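Local coordinates for mitogen activated protein kinase, putative (Leishmania donovani, PDB 4QNY) that probably phosphorylates serine or threonine residues of target proteins as a MAP kinase, and holds an ATP analogue and magnesium in its active site, at residues Lys66-Leu69 and Arg70-Lys73; Phe78-Asp81 and Asn82-Gly85; Thr187-Trp190 and Tyr191-Pro194. All coordinates share one frame; numbering follows the deposited sequence.

Contact 1 of 3, residues Lys66-Leu69 and Arg70-Lys73; sequences KRIL and REIK. With ANP (phosphoaminophosphonic acid-adenylate ester), chain D.
E71 lies one helical turn beyond R67 and I68, and its side chain reaches from them to the bound ANP. Its CB rests near I68 O, at 3.5 Å, and near R67 O. CG stands anti to the backbone N (chi1 -179°), and the chain stays extended, which carries the carboxylate well clear of the helix. CD is 3.5 Å from ANP O2G, an oxygen of the terminal phosphate. At the tip, E71 OE1 comes within 2.9 Å of ANP O2G. The same OE1 is 3.4 Å from I68 CD1, so a methyl group lies beside the carboxylate. OE2 has another task: it forms a salt bridge with K52.

I68 also touches I72. Its CG1 is 4.0 Å from I72 CD1, and the two side chains cross at a slant. Both press on F101 of strand 101-106. The backbone runs on as regular helix beneath them: E71 N bonds to R67 O at 3.1 Å, and I72 N bonds to I68 O with an N-H...O angle of 162°. L69, on another side of the turn, packs on A343 and I344 of helix 337-349. R70 turns away and bonds through NH1 to A172 O. A glutamate on this helix paired with the lysine of strand 47-54 is the hallmark of helix C of protein kinases in its inward position, next to the nucleotide phosphates.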
loop_
_atom_site.group_PDB
_atom_site.type_symbol
_atom_site.label_atom_id
_atom_site.label_comp_id
_atom_site.label_asym_id
_atom_site.label_seq_id
_atom_site.Cartn_x
_atom_site.Cartn_y
_atom_site.Cartn_z
ATOM N N LYS A 66 9.800 -4.222 -14.872
ATOM C CA LYS A 66 8.512 -3.773 -15.387
ATOM C C LYS A 66 7.645 -3.224 -14.258
ATOM O O LYS A 66 6.829 -2.328 -14.470
ATOM C CB LYS A 66 7.788 -4.913 -16.109
ATOM C CG LYS A 66 8.346 -5.230 -17.490
ATOM C CD LYS A 66 7.763 -6.523 -18.048
ATOM C CE LYS A 66 6.318 -6.348 -18.490
ATOM N NZ LYS A 66 6.214 -5.644 -19.799
ATOM N N ARG A 67 7.833 -3.761 -13.056
ATOM C CA ARG A 67 7.091 -3.300 -11.890
ATOM C C ARG A 67 7.507 -1.892 -11.482
ATOM O O ARG A 67 6.663 -1.063 -11.140
ATOM C CB ARG A 67 7.288 -4.254 -10.711
ATOM C CG ARG A 67 6.556 -5.577 -10.839
ATOM C CD ARG A 67 6.735 -6.414 -9.583
ATOM N NE ARG A 67 6.080 -7.713 -9.688
ATOM C CZ ARG A 67 6.127 -8.649 -8.746
ATOM N NH1 ARG A 67 5.500 -9.805 -8.925
ATOM N NH2 ARG A 67 6.801 -8.431 -7.626
ATOM N N ILE A 68 8.809 -1.622 -11.514
ATOM C CA ILE A 68 9.306 -0.320 -11.089
ATOM C C ILE A 68 8.946 0.747 -12.124
ATOM O O ILE A 68 8.672 1.888 -11.767
ATOM C CB ILE A 68 10.840 -0.343 -10.828
ATOM C CG1 ILE A 68 11.251 0.824 -9.927
ATOM C CG2 ILE A 68 11.640 -0.343 -12.125
ATOM C CD1 ILE A 68 10.737 0.707 -8.508
ATOM N N LEU A 69 8.911 0.363 -13.398
ATOM C CA LEU A 69 8.545 1.288 -14.465
ATOM C C LEU A 69 7.099 1.737 -14.307
ATOM O O LEU A 69 6.782 2.918 -14.460
ATOM C CB LEU A 69 8.750 0.643 -15.837
ATOM C CG LEU A 69 8.234 1.438 -17.039
ATOM C CD1 LEU A 69 8.959 2.769 -17.160
ATOM C CD2 LEU A 69 8.367 0.631 -18.322
ATOM N N ARG A 70 6.228 0.783 -13.996
ATOM C CA ARG A 70 4.818 1.072 -13.776
ATOM C C ARG A 70 4.628 1.967 -12.555
ATOM O O ARG A 70 3.770 2.848 -12.549
ATOM C CB ARG A 70 4.026 -0.228 -13.610
ATOM C CG ARG A 70 2.552 -0.019 -13.297
ATOM C CD ARG A 70 1.827 -1.340 -13.088
ATOM N NE ARG A 70 1.664 -2.087 -14.332
ATOM C CZ ARG A 70 0.978 -3.221 -14.437
ATOM N NH1 ARG A 70 0.388 -3.742 -13.369
ATOM N NH2 ARG A 70 0.880 -3.834 -15.609
ATOM N N GLU A 71 5.443 1.744 -11.527
ATOM C CA GLU A 71 5.352 2.517 -10.291
ATOM C C GLU A 71 5.663 3.994 -10.525
ATOM O O GLU A 71 4.961 4.870 -10.019
ATOM C CB GLU A 71 6.295 1.945 -9.230
ATOM C CG GLU A 71 6.236 2.673 -7.896
ATOM C CD GLU A 71 7.180 2.086 -6.863
ATOM O OE1 GLU A 71 7.667 0.955 -7.072
ATOM O OE2 GLU A 71 7.435 2.757 -5.841
ATOM N N ILE A 72 6.717 4.264 -11.290
ATOM C CA ILE A 72 7.079 5.636 -11.633
ATOM C C ILE A 72 5.989 6.284 -12.481
ATOM O O ILE A 72 5.622 7.440 -12.259
ATOM C CB ILE A 72 8.431 5.698 -12.379
ATOM C CG1 ILE A 72 9.585 5.706 -11.378
ATOM C CG2 ILE A 72 8.521 6.940 -13.251
ATOM C CD1 ILE A 72 10.349 4.419 -11.323
ATOM N N LYS A 73 5.468 5.530 -13.445
ATOM C CA LYS A 73 4.395 6.020 -14.304
ATOM C C LYS A 73 3.161 6.400 -13.493
ATOM O O LYS A 73 2.533 7.425 -13.749
ATOM C CB LYS A 73 4.024 4.971 -15.354
ATOM C CG LYS A 73 4.958 4.927 -16.551
ATOM C CD LYS A 73 4.346 4.116 -17.684
ATOM C CE LYS A 73 5.054 4.380 -19.002
ATOM N NZ LYS A 73 4.346 3.736 -20.145
HETATM P PG ANP D . 8.969 -1.223 -3.466
HETATM O O1G ANP D . 10.363 -0.682 -3.413
HETATM O O2G ANP D . 8.117 -0.352 -4.467
HETATM O O3G ANP D . 9.007 -2.713 -3.996
HETATM P PB ANP D . 9.197 -0.520 -0.729
HETATM O O1B ANP D . 10.565 -1.119 -0.755
HETATM O O2B ANP D . 8.548 -0.824 0.652
HETATM N N3B ANP D . 8.237 -1.193 -1.935
HETATM P PA ANP D . 8.374 2.071 -0.191
HETATM O O1A ANP D . 7.232 1.414 0.486
HETATM O O2A ANP D . 7.939 3.092 -1.245
HETATM O O3A ANP D . 9.312 1.023 -0.949
HETATM O "O5'" ANP D . 9.272 2.754 0.922
HETATM C "C5'" ANP D . 9.700 2.043 2.102
HETATM C "C4'" ANP D . 9.543 2.944 3.303
HETATM O "O4'" ANP D . 10.186 4.210 3.054
HETATM C "C3'" ANP D . 8.111 3.307 3.668
HETATM O "O3'" ANP D . 7.511 2.290 4.463
HETATM C "C2'" ANP D . 8.297 4.609 4.449
HETATM O "O2'" ANP D . 8.606 4.362 5.817
HETATM C "C1'" ANP D . 9.497 5.245 3.734
HETATM N N9 ANP D . 9.126 6.268 2.763
HETATM C C8 ANP D . 8.813 6.082 1.445
HETATM N N7 ANP D . 8.511 7.186 0.799
HETATM C C5 ANP D . 8.635 8.165 1.772
HETATM C C6 ANP D . 8.450 9.566 1.731
HETATM N N6 ANP D . 8.087 10.237 0.637
HETATM N N1 ANP D . 8.654 10.257 2.876
HETATM C C2 ANP D . 9.015 9.590 3.976
HETATM N N3 ANP D . 9.220 8.278 4.132
HETATM C C4 ANP D . 9.011 7.622 2.985
#

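Contact 2 of 3, residues Phe78-Asp81 and Asn82-Gly85; sequences FNDD and NIIG
F78, where the chain leaves helix 62-77, offers one ring face to I83. The methyl I83 CD1 sits over that face, 3.8 Å from F78 CG, in a CH-pi contact 26° off the ring normal. Next in contact comes D80, which starts a type I beta turn ending at I83. The closing bond, from I83 N to D80 O, is weak at 3.4 Å. A firmer bond runs from N82 N to the side-chain oxygen D80 OD2, at 3.0 Å and nearly straight. It makes an Asx turn within the beta turn. With CG anti to the backbone N (chi1 -170°), the D80 carboxylate swings toward N82, whose N-H meets OD2 from above the carboxylate plane. D80 OD2 also forms a salt bridge with R136 of helix 124-143. D80 N donates to water 1 at 3.0 Å, and the water lies 2.8 Å from I83 O, so it spans the mouth of the turn. D81 and N82 form the two central positions of the turn, and N82 ND2 bonds outward to L164 O. The chemistry is divided: one carboxylate oxygen serves both the turn and an arginine, and would be expected to stay ionised, while F78 and I83 bury the apolar flank against I140 and I141.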
loop_
_atom_site.group_PDB
_atom_site.type_symbol
_atom_site.label_atom_id
_atom_site.label_comp_id
_atom_site.label_asym_id
_atom_site.label_seq_id
_atom_site.Cartn_x
_atom_site.Cartn_y
_atom_site.Cartn_z
ATOM N N PHE A 78 -0.650 10.505 -11.013
ATOM C CA PHE A 78 -1.509 11.111 -10.003
ATOM C C PHE A 78 -0.996 12.468 -9.534
ATOM O O PHE A 78 0.206 12.668 -9.359
ATOM C CB PHE A 78 -1.661 10.176 -8.799
ATOM C CG PHE A 78 -2.376 8.894 -9.114
ATOM C CD1 PHE A 78 -3.728 8.896 -9.418
ATOM C CD2 PHE A 78 -1.702 7.686 -9.094
ATOM C CE1 PHE A 78 -4.390 7.718 -9.706
ATOM C CE2 PHE A 78 -2.357 6.504 -9.380
ATOM C CZ PHE A 78 -3.703 6.520 -9.686
ATOM N N ASN A 79 -1.924 13.398 -9.337
ATOM C CA ASN A 79 -1.609 14.704 -8.775
ATOM C C ASN A 79 -2.636 15.057 -7.707
ATOM O O ASN A 79 -3.546 15.853 -7.940
ATOM C CB ASN A 79 -1.578 15.774 -9.867
ATOM C CG ASN A 79 -1.025 17.098 -9.372
ATOM O OD1 ASN A 79 -0.154 17.133 -8.501
ATOM N ND2 ASN A 79 -1.530 18.194 -9.925
ATOM N N ASP A 80 -2.487 14.448 -6.535
ATOM C CA ASP A 80 -3.471 14.581 -5.470
ATOM C C ASP A 80 -2.788 14.695 -4.112
ATOM O O ASP A 80 -1.662 14.231 -3.935
ATOM C CB ASP A 80 -4.432 13.389 -5.493
ATOM C CG ASP A 80 -5.616 13.576 -4.571
ATOM O OD1 ASP A 80 -6.579 14.265 -4.970
ATOM O OD2 ASP A 80 -5.589 13.026 -3.451
ATOM N N ASP A 81 -3.471 15.311 -3.152
ATOM C CA ASP A 81 -2.888 15.567 -1.841
ATOM C C ASP A 81 -2.788 14.310 -0.974
ATOM O O ASP A 81 -1.977 14.258 -0.050
ATOM C CB ASP A 81 -3.692 16.640 -1.104
ATOM C CG ASP A 81 -3.620 17.994 -1.783
ATOM O OD1 ASP A 81 -2.498 18.524 -1.935
ATOM O OD2 ASP A 81 -4.681 18.527 -2.166
ATOM N N ASN A 82 -3.603 13.304 -1.269
ATOM C CA ASN A 82 -3.586 12.070 -0.486
ATOM C C ASN A 82 -2.837 10.939 -1.183
ATOM O O ASN A 82 -2.915 9.780 -0.772
ATOM C CB ASN A 82 -5.014 11.631 -0.156
ATOM C CG ASN A 82 -5.711 12.587 0.798
ATOM O OD1 ASN A 82 -6.855 12.980 0.576
ATOM N ND2 ASN A 82 -5.018 12.967 1.866
ATOM N N ILE A 83 -2.113 11.285 -2.242
ATOM C CA ILE A 83 -1.234 10.343 -2.925
ATOM C C ILE A 83 0.147 10.976 -3.049
ATOM O O ILE A 83 0.272 12.103 -3.527
ATOM C CB ILE A 83 -1.766 9.961 -4.321
ATOM C CG1 ILE A 83 -3.167 9.352 -4.213
ATOM C CG2 ILE A 83 -0.817 8.992 -5.011
ATOM C CD1 ILE A 83 -3.820 9.076 -5.551
ATOM N N ILE A 84 1.178 10.258 -2.608
ATOM C CA ILE A 84 2.529 10.809 -2.572
ATOM C C ILE A 84 2.975 11.259 -3.967
ATOM O O ILE A 84 2.807 10.546 -4.959
ATOM C CB ILE A 84 3.542 9.794 -1.975
ATOM C CG1 ILE A 84 4.879 10.479 -1.683
ATOM C CG2 ILE A 84 3.712 8.572 -2.871
ATOM C CD1 ILE A 84 4.812 11.478 -0.546
ATOM N N GLY A 85 3.512 12.474 -4.033
ATOM C CA GLY A 85 3.832 13.099 -5.304
ATOM C C GLY A 85 5.212 12.766 -5.830
ATOM O O GLY A 85 6.088 12.323 -5.087
HETATM O O HOH W 1 -0.114 12.661 -6.201
#

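Contact 3 of 3, residues Thr187-Trp190 and Tyr191-Pro194; sequences TMRW and YRAP
R192 NH1 is gripped by two partners, T183 O and water 3. It gives a hydrogen to the water at 3.2 Å, and R189 NH1 reaches the same water by a weak bond. The water lies at the edge of both guanidinium groups, which are turned 88° against each other. R189 NH1 and R192 NH1 themselves are 3.8 Å apart. R189 NH2 bonds elsewhere, to D184 O, so both arginines hold the backbone of the activation lip. Closer in, R192 CD packs on R189 CB at 3.8 Å. With chi1 at 76°, R189 CG lies between its backbone N and carbonyl carbon, and a second bend at chi3 brings NH1 to the shared water.

The backbone forms a type I beta turn from R189 to R192. R192 N closes it on R189 O at 3.2 Å, coming from above the carbonyl plane. Water 2 joins M188 O, at 2.8 Å, to Y191 N. Water 4 gives hydrogens to W190 O and R192 O.

On another side of the turn, M188 SD meets the edge of the Y191 ring, 3.6 Å from CE2. This is a Met-aromatic contact, 78° off the ring normal. The same sulfur lies over one face of W190, toward the rim of the indole, so one sulfur touches both aromatic side chains. Both rings are fixed at their polar ends: W190 NE1 bonds to G228 O, and Y191 OH to E218 of helix 206-219. A193 takes the N-cap position before the helix that starts at P194. This is the P+1 loop leading into the APE motif of MAP kinases, where the two arginines typically receive the phosphotyrosine of the activation lip.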
loop_
_atom_site.group_PDB
_atom_site.type_symbol
_atom_site.label_atom_id
_atom_site.label_comp_id
_atom_site.label_asym_id
_atom_site.label_seq_id
_atom_site.Cartn_x
_atom_site.Cartn_y
_atom_site.Cartn_z
ATOM N N THR A 187 7.212 -11.475 2.975
ATOM C CA THR A 187 7.569 -11.122 4.343
ATOM C C THR A 187 6.366 -10.585 5.111
ATOM O O THR A 187 6.346 -10.598 6.341
ATOM C CB THR A 187 8.700 -10.076 4.373
ATOM O OG1 THR A 187 8.281 -8.898 3.672
ATOM C CG2 THR A 187 9.955 -10.631 3.715
ATOM N N MET A 188 5.360 -10.116 4.378
ATOM C CA MET A 188 4.164 -9.553 4.994
ATOM C C MET A 188 2.905 -9.948 4.227
ATOM O O MET A 188 2.594 -9.364 3.190
ATOM C CB MET A 188 4.274 -8.029 5.074
ATOM C CG MET A 188 3.104 -7.353 5.769
ATOM S SD MET A 188 2.906 -7.896 7.475
ATOM C CE MET A 188 4.514 -7.489 8.151
ATOM N N ARG A 189 2.185 -10.941 4.746
ATOM C CA ARG A 189 0.960 -11.422 4.111
ATOM C C ARG A 189 -0.270 -11.114 4.963
ATOM O O ARG A 189 -1.388 -11.502 4.623
ATOM C CB ARG A 189 1.044 -12.928 3.857
ATOM C CG ARG A 189 0.843 -13.771 5.109
ATOM C CD ARG A 189 0.863 -15.262 4.809
ATOM N NE ARG A 189 2.213 -15.753 4.542
ATOM C CZ ARG A 189 2.583 -16.349 3.414
ATOM N NH1 ARG A 189 1.702 -16.539 2.441
ATOM N NH2 ARG A 189 3.834 -16.761 3.261
ATOM N N TRP A 190 -0.055 -10.405 6.067
ATOM C CA TRP A 190 -1.095 -10.189 7.070
ATOM C C TRP A 190 -2.244 -9.302 6.592
ATOM O O TRP A 190 -3.269 -9.198 7.264
ATOM C CB TRP A 190 -0.479 -9.578 8.330
ATOM C CG TRP A 190 0.532 -10.461 8.996
ATOM C CD1 TRP A 190 0.776 -11.777 8.729
ATOM C CD2 TRP A 190 1.439 -10.088 10.039
ATOM N NE1 TRP A 190 1.777 -12.247 9.544
ATOM C CE2 TRP A 190 2.202 -11.229 10.356
ATOM C CE3 TRP A 190 1.681 -8.899 10.735
ATOM C CZ2 TRP A 190 3.188 -11.217 11.340
ATOM C CZ3 TRP A 190 2.660 -8.889 11.711
ATOM C CH2 TRP A 190 3.402 -10.040 12.004
ATOM N N TYR A 191 -2.076 -8.670 5.437
ATOM C CA TYR A 191 -3.062 -7.712 4.953
ATOM C C TYR A 191 -3.689 -8.154 3.637
ATOM O O TYR A 191 -4.357 -7.372 2.961
ATOM C CB TYR A 191 -2.417 -6.332 4.813
ATOM C CG TYR A 191 -1.830 -5.844 6.117
ATOM C CD1 TYR A 191 -2.607 -5.146 7.030
ATOM C CD2 TYR A 191 -0.506 -6.107 6.449
ATOM C CE1 TYR A 191 -2.082 -4.712 8.230
ATOM C CE2 TYR A 191 0.029 -5.676 7.648
ATOM C CZ TYR A 191 -0.764 -4.978 8.535
ATOM O OH TYR A 191 -0.238 -4.543 9.730
ATOM N N ARG A 192 -3.478 -9.418 3.288
ATOM C CA ARG A 192 -4.062 -9.991 2.083
ATOM C C ARG A 192 -5.520 -10.382 2.299
ATOM O O ARG A 192 -5.853 -11.076 3.260
ATOM C CB ARG A 192 -3.253 -11.207 1.627
ATOM C CG ARG A 192 -1.867 -10.861 1.113
ATOM C CD ARG A 192 -1.074 -12.108 0.769
ATOM N NE ARG A 192 -0.013 -11.821 -0.188
ATOM C CZ ARG A 192 0.833 -12.728 -0.665
ATOM N NH1 ARG A 192 0.746 -13.993 -0.275
ATOM N NH2 ARG A 192 1.762 -12.370 -1.541
ATOM N N ALA A 193 -6.384 -9.925 1.397
ATOM C CA ALA A 193 -7.804 -10.252 1.436
ATOM C C ALA A 193 -8.017 -11.759 1.285
ATOM O O ALA A 193 -7.199 -12.440 0.668
ATOM C CB ALA A 193 -8.544 -9.489 0.344
ATOM N N PRO A 194 -9.117 -12.285 1.856
ATOM C CA PRO A 194 -9.397 -13.725 1.807
ATOM C C PRO A 194 -9.494 -14.287 0.389
ATOM O O PRO A 194 -9.147 -15.448 0.180
ATOM C CB PRO A 194 -10.747 -13.847 2.530
ATOM C CG PRO A 194 -11.323 -12.468 2.528
ATOM C CD PRO A 194 -10.143 -11.558 2.620
HETATM O O HOH W 2 0.094 -8.163 3.265
HETATM O O HOH W 3 -1.399 -15.610 1.507
HETATM O O HOH W 4 -5.685 -10.396 5.954
#

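Overall arrangement
The three contacts follow one another along the chain, all within the kinase domain. Contact 1 lies in helix 62-77, against the five-stranded sheet of the N-terminal lobe. Contact 2 is the loop that leaves this helix and enters strand 86-90, the edge of that sheet. Their centres are 16 Å apart. Contact 3 comes much later, before helix 194-197 in the C-terminal lobe. Its centre is 22 Å from contact 1 and 25 Å from contact 2, which lies across the chain's centre. Contacts 1 and 2 each hold a residue of the ANP pocket, E71 and I84. Contact 3 belongs to the region expected to receive substrate, so the set spans the catalytic cleft.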